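Long-range contacts in chitin oligosaccahride binding protein NagB1 (Paenibacillus sp. FPU-7, PDB 7EHP), which binds the chitin oligosaccharides N,N'-diacetylchitobiose and N,N',N''-triacetylchitotriose as an extracellular solute-binding protein, probably delivering them to a membrane transporter: residues N173-R178 against F265-V270; I258-G263 against V334-R339. All coordinates share one frame; numbering follows the deposited sequence.

Interaction 1: N173-R178 against F265-V270; sequences NTLWVR and FSFPDV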
loop_
_atom_site.group_PDB
_atom_site.type_symbol
_atom_site.label_atom_id
_atom_site.label_comp_id
_atom_site.label_asym_id
_atom_site.label_seq_id
_atom_site.Cartn_x
_atom_site.Cartn_y
_atom_site.Cartn_z
ATOM N N ASN A 173 -2.200 5.430 9.845
ATOM C CA ASN A 173 -1.012 4.650 10.143
ATOM C C ASN A 173 -0.003 5.659 10.609
ATOM O O ASN A 173 0.669 5.555 11.628
ATOM C CB ASN A 173 -0.174 4.108 8.930
ATOM C CG ASN A 173 0.592 2.895 9.349
ATOM O OD1 ASN A 173 -0.040 2.180 10.098
ATOM N ND2 ASN A 173 2.022 2.994 9.403
ATOM N N THR A 174 0.120 6.592 9.653
ATOM C CA THR A 174 1.134 7.667 9.712
ATOM C C THR A 174 0.856 8.639 10.841
ATOM O O THR A 174 1.794 9.162 11.453
ATOM C CB THR A 174 1.162 8.451 8.386
ATOM O OG1 THR A 174 1.704 7.686 7.307
ATOM C CG2 THR A 174 1.935 9.782 8.515
ATOM N N LEU A 175 -0.421 8.871 11.154
ATOM C CA LEU A 175 -0.703 9.784 12.252
ATOM C C LEU A 175 -0.260 9.200 13.588
ATOM O O LEU A 175 0.401 9.891 14.362
ATOM C CB LEU A 175 -2.185 10.148 12.265
ATOM C CG LEU A 175 -2.474 11.408 11.440
ATOM C CD1 LEU A 175 -3.982 11.670 11.365
ATOM C CD2 LEU A 175 -1.750 12.597 12.059
ATOM N N TRP A 176 -0.591 7.928 13.886
ATOM C CA TRP A 176 -0.174 7.460 15.212
ATOM C C TRP A 176 1.320 7.156 15.245
ATOM O O TRP A 176 1.918 7.172 16.322
ATOM C CB TRP A 176 -0.942 6.214 15.737
ATOM C CG TRP A 176 -0.508 4.828 15.201
ATOM C CD1 TRP A 176 0.585 4.126 15.613
ATOM C CD2 TRP A 176 -1.260 3.918 14.366
ATOM N NE1 TRP A 176 0.644 2.902 14.991
ATOM C CE2 TRP A 176 -0.478 2.744 14.223
ATOM C CE3 TRP A 176 -2.481 3.999 13.675
ATOM C CZ2 TRP A 176 -0.876 1.662 13.426
ATOM C CZ3 TRP A 176 -2.871 2.931 12.883
ATOM C CH2 TRP A 176 -2.071 1.774 12.765
ATOM N N VAL A 177 1.939 6.869 14.093
ATOM C CA VAL A 177 3.392 6.725 14.062
ATOM C C VAL A 177 4.062 8.087 14.230
ATOM O O VAL A 177 5.106 8.203 14.888
ATOM C CB VAL A 177 3.865 6.018 12.771
ATOM C CG1 VAL A 177 5.403 6.154 12.595
ATOM C CG2 VAL A 177 3.444 4.532 12.768
ATOM N N ARG A 178 3.482 9.136 13.650
ATOM C CA ARG A 178 3.964 10.488 13.928
ATOM C C ARG A 178 4.021 10.756 15.430
ATOM O O ARG A 178 5.011 11.294 15.945
ATOM C CB ARG A 178 3.065 11.531 13.254
ATOM C CG ARG A 178 3.399 11.813 11.776
ATOM C CD ARG A 178 4.469 12.873 11.580
ATOM N NE ARG A 178 4.775 13.057 10.162
ATOM C CZ ARG A 178 5.452 12.176 9.420
ATOM N NH1 ARG A 178 5.907 11.067 9.971
ATOM N NH2 ARG A 178 5.681 12.405 8.128
ATOM N N PHE A 265 3.782 15.500 -1.076
ATOM C CA PHE A 265 4.691 15.792 0.025
ATOM C C PHE A 265 4.464 14.816 1.173
ATOM O O PHE A 265 3.374 14.266 1.344
ATOM C CB PHE A 265 4.566 17.252 0.513
ATOM C CG PHE A 265 3.173 17.662 0.918
ATOM C CD1 PHE A 265 2.702 17.415 2.194
ATOM C CD2 PHE A 265 2.347 18.319 0.025
ATOM C CE1 PHE A 265 1.417 17.796 2.570
ATOM C CE2 PHE A 265 1.064 18.702 0.390
ATOM C CZ PHE A 265 0.601 18.442 1.666
ATOM N N SER A 266 5.514 14.606 1.960
ATOM C CA SER A 266 5.389 13.814 3.176
ATOM C C SER A 266 4.452 14.512 4.159
ATOM O O SER A 266 4.348 15.743 4.187
ATOM C CB SER A 266 6.763 13.593 3.802
ATOM O OG SER A 266 6.657 12.899 5.031
ATOM N N PHE A 267 3.746 13.711 4.953
ATOM C CA PHE A 267 2.745 14.250 5.867
ATOM C C PHE A 267 3.397 15.212 6.854
ATOM O O PHE A 267 4.484 14.929 7.359
ATOM C CB PHE A 267 2.054 13.118 6.632
ATOM C CG PHE A 267 0.841 13.554 7.361
ATOM C CD1 PHE A 267 -0.377 13.661 6.706
ATOM C CD2 PHE A 267 0.923 13.915 8.705
ATOM C CE1 PHE A 267 -1.515 14.091 7.393
ATOM C CE2 PHE A 267 -0.191 14.349 9.398
ATOM C CZ PHE A 267 -1.414 14.449 8.745
ATOM N N PRO A 268 2.755 16.344 7.164
ATOM C CA PRO A 268 3.347 17.297 8.112
ATOM C C PRO A 268 3.802 16.659 9.421
ATOM O O PRO A 268 3.233 15.670 9.898
ATOM C CB PRO A 268 2.212 18.300 8.347
ATOM C CG PRO A 268 1.451 18.280 7.063
ATOM C CD PRO A 268 1.475 16.840 6.622
ATOM N N ASP A 269 4.861 17.231 9.994
ATOM C CA ASP A 269 5.294 16.830 11.318
ATOM C C ASP A 269 4.309 17.342 12.365
ATOM O O ASP A 269 3.568 18.297 12.130
ATOM C CB ASP A 269 6.692 17.365 11.592
ATOM C CG ASP A 269 7.763 16.562 10.885
ATOM O OD1 ASP A 269 7.448 15.440 10.422
ATOM O OD2 ASP A 269 8.911 17.053 10.796
ATOM N N VAL A 270 4.291 16.682 13.528
ATOM C CA VAL A 270 3.372 17.031 14.606
ATOM C C VAL A 270 4.067 17.239 15.947
ATOM O O VAL A 270 3.393 17.510 16.943
ATOM C CB VAL A 270 2.247 15.984 14.760
ATOM C CG1 VAL A 270 1.583 15.684 13.411
ATOM C CG2 VAL A 270 2.775 14.735 15.420
#
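R178 has CG anti to its own carbonyl carbon (chi1 -84°), and a bend at chi2 then redirects the chain, whose guanidinium lies at the loop 265-270; across from it, F267 has CG anti to the backbone N (chi1 -168°), on the side where T174 CG2 meets it. The guanidinium meets the loop backbone with its edge. R178 NH2 donates to F267 O at 2.9 Å, nearly straight at 164°, with the oxygen in the guanidinium plane. R178 NE bonds P268 O at 3.0 Å, the donor standing above that carbonyl's plane, and makes a weaker bond to F267 O. Over one face lies the carboxylate of D269, OD1 being 3.6 Å from R178 NE; no N-H points at it, so this salt bridge rests on charge alone. D269 OD1 instead accepts from the backbone N of G276, while R178 NH2 has a further acceptor in M277 O. Alongside these polar bonds, apolar contacts form: L175 CD2 approaches the F267 ring obliquely, 3.5 Å from CE2, and T174 CG2 sits 3.8 Å from F267 CB. V270 CG2 packs against R178 CB. Helix 140-152 adds W140 against L175 and L143 against F267. A buried cation is thus matched by main-chain oxygens in its plane and an anion over its face, a combination that would favour the charged arginine and ties an irregular loop to helix 165-180.

Interaction 2: I258-G263 against V334-R339; sequences IAEDIG and VHPVIR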
loop_
_atom_site.group_PDB
_atom_site.type_symbol
_atom_site.label_atom_id
_atom_site.label_comp_id
_atom_site.label_asym_id
_atom_site.label_seq_id
_atom_site.Cartn_x
_atom_site.Cartn_y
_atom_site.Cartn_z
ATOM N N ILE A 258 -5.980 18.148 -13.989
ATOM C CA ILE A 258 -4.935 18.836 -13.245
ATOM C C ILE A 258 -3.622 18.056 -13.287
ATOM O O ILE A 258 -2.895 17.998 -12.288
ATOM C CB ILE A 258 -5.418 19.044 -11.798
ATOM C CG1 ILE A 258 -5.711 17.679 -11.160
ATOM C CG2 ILE A 258 -6.674 19.925 -11.762
ATOM C CD1 ILE A 258 -5.686 17.671 -9.655
ATOM N N ALA A 259 -3.285 17.489 -14.448
ATOM C CA ALA A 259 -2.207 16.500 -14.515
ATOM C C ALA A 259 -0.847 17.082 -14.112
ATOM O O ALA A 259 -0.143 16.514 -13.268
ATOM C CB ALA A 259 -2.149 15.904 -15.922
ATOM N N GLU A 260 -0.443 18.203 -14.713
ATOM C CA GLU A 260 0.901 18.703 -14.439
ATOM C C GLU A 260 1.008 19.417 -13.097
ATOM O O GLU A 260 2.094 19.469 -12.507
ATOM C CB GLU A 260 1.368 19.640 -15.558
ATOM C CG GLU A 260 2.886 19.865 -15.632
ATOM C CD GLU A 260 3.721 18.583 -15.779
ATOM O OE1 GLU A 260 4.962 18.679 -15.624
ATOM O OE2 GLU A 260 3.159 17.496 -16.075
ATOM N N ASP A 261 -0.078 19.984 -12.590
ATOM C CA ASP A 261 0.010 20.636 -11.294
ATOM C C ASP A 261 -0.339 19.692 -10.139
ATOM O O ASP A 261 -0.777 20.153 -9.071
ATOM C CB ASP A 261 -0.835 21.917 -11.296
ATOM C CG ASP A 261 -2.211 21.716 -11.889
ATOM O OD1 ASP A 261 -2.837 20.689 -11.582
ATOM O OD2 ASP A 261 -2.648 22.566 -12.699
ATOM N N ILE A 262 -0.121 18.374 -10.317
ATOM C CA ILE A 262 -0.246 17.405 -9.227
ATOM C C ILE A 262 1.117 17.225 -8.574
ATOM O O ILE A 262 2.112 16.962 -9.262
ATOM C CB ILE A 262 -0.789 16.057 -9.729
ATOM C CG1 ILE A 262 -2.297 16.120 -9.929
ATOM C CG2 ILE A 262 -0.492 14.964 -8.697
ATOM C CD1 ILE A 262 -2.883 14.901 -10.618
ATOM N N GLY A 263 1.165 17.353 -7.248
ATOM C CA GLY A 263 2.391 17.135 -6.500
ATOM C C GLY A 263 2.234 16.171 -5.336
ATOM O O GLY A 263 1.192 15.533 -5.176
ATOM N N VAL A 334 10.922 11.417 -15.893
ATOM C CA VAL A 334 9.632 11.054 -15.309
ATOM C C VAL A 334 8.898 12.304 -14.834
ATOM O O VAL A 334 9.479 13.380 -14.677
ATOM C CB VAL A 334 9.775 10.080 -14.118
ATOM C CG1 VAL A 334 10.128 8.662 -14.593
ATOM C CG2 VAL A 334 10.797 10.619 -13.121
ATOM N N HIS A 335 7.612 12.122 -14.554
ATOM C CA HIS A 335 6.731 13.176 -14.081
ATOM C C HIS A 335 7.268 13.831 -12.802
ATOM O O HIS A 335 7.924 13.174 -11.981
ATOM C CB HIS A 335 5.347 12.571 -13.857
ATOM C CG HIS A 335 4.288 13.571 -13.542
ATOM N ND1 HIS A 335 3.228 13.818 -14.387
ATOM C CD2 HIS A 335 4.084 14.343 -12.446
ATOM C CE1 HIS A 335 2.454 14.746 -13.851
ATOM N NE2 HIS A 335 2.945 15.074 -12.670
ATOM N N PRO A 336 7.031 15.141 -12.626
ATOM C CA PRO A 336 7.406 15.802 -11.364
ATOM C C PRO A 336 6.923 15.090 -10.111
ATOM O O PRO A 336 7.693 14.965 -9.151
ATOM C CB PRO A 336 6.749 17.182 -11.512
ATOM C CG PRO A 336 6.803 17.429 -12.972
ATOM C CD PRO A 336 6.449 16.109 -13.579
ATOM N N VAL A 337 5.665 14.632 -10.086
ATOM C CA VAL A 337 5.142 13.959 -8.900
ATOM C C VAL A 337 6.012 12.769 -8.554
ATOM O O VAL A 337 6.138 12.401 -7.381
ATOM C CB VAL A 337 3.674 13.526 -9.095
ATOM C CG1 VAL A 337 3.590 12.275 -9.966
ATOM C CG2 VAL A 337 3.016 13.276 -7.744
ATOM N N ILE A 338 6.651 12.169 -9.561
ATOM C CA ILE A 338 7.517 11.026 -9.315
ATOM C C ILE A 338 8.834 11.470 -8.697
ATOM O O ILE A 338 9.332 10.819 -7.773
ATOM C CB ILE A 338 7.740 10.223 -10.610
ATOM C CG1 ILE A 338 6.407 9.753 -11.206
ATOM C CG2 ILE A 338 8.645 9.023 -10.333
ATOM C CD1 ILE A 338 5.554 8.914 -10.283
ATOM N N ARG A 339 9.433 12.567 -9.194
ATOM C CA ARG A 339 10.611 13.106 -8.513
ATOM C C ARG A 339 10.259 13.418 -7.069
ATOM O O ARG A 339 10.999 13.069 -6.137
ATOM C CB ARG A 339 11.140 14.401 -9.150
ATOM C CG ARG A 339 12.074 14.402 -10.381
ATOM C CD ARG A 339 13.500 13.954 -9.971
ATOM N NE ARG A 339 14.608 14.509 -10.765
ATOM C CZ ARG A 339 15.056 14.006 -11.908
ATOM N NH1 ARG A 339 16.084 14.572 -12.549
ATOM N NH2 ARG A 339 14.394 13.014 -12.482
#
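H335 turns the edge of its imidazole to the backbone of 258-263, with CE1 3.2 Å from A259 O and both A259 O and I262 O near the ring plane. No clear hydrogen bond spans the two segments. The carboxylate of E260 comes in obliquely, its plane 51° from the imidazole, bringing OE2 to 3.6 Å from H335 CE1. Its other oxygen, OE1, lies 3.5 Å from P336 CG, the two side chains crossing at about a right angle. Deeper in, V337 and I262 lie side by side and point the same way, their CG2 atoms 4.0 Å apart. V337 CG2 also rests 3.8 Å from G263 C, and the backbones come close here, the CA atoms of G263 and V337 being 4.8 Å apart. An alanine in place of H335 would probably open a gap beside A259 O and deprive the E260 carboxylate of its imidazole neighbour. Further out, chi1 of -172° sets CG of H335 anti to the backbone N, and V251 touches both H335 and A259. H335 O accepts from the backbone N of I338 and of R339, anchoring the first turn of helix 336-344. G263 is bonded through its backbone to Y124 of strand 109-125. A type I beta turn, A259 to I262, thus leads into strand 262-265 and packs against the N-terminal end of helix 336-344, where H335 is at the N-cap position, as part of the periplasmic-binding-protein-type fold of this solute-binding family.

Strand 262-265 connects the two contacts: interaction 2 gathers where it begins, interaction 1 where it has run out into the loop before strand 277-288. Their centres lie 22 Å apart, and their segments alternate along the chain. Because 258-263 and 265-270 adjoin at this one short strand, different helices, 336-344 and 165-180, meet the chain near its two ends. Place and chemistry go together. Interaction 1 is buried, and there a charged side chain is met by directed hydrogen bonds and a salt bridge beside apolar contacts of leucine and threonine with a phenylalanine. Interaction 2 is only partly buried, with an exposed glutamate among its touching residues, and relies on van der Waals and loosely polar approaches without a clear hydrogen bond.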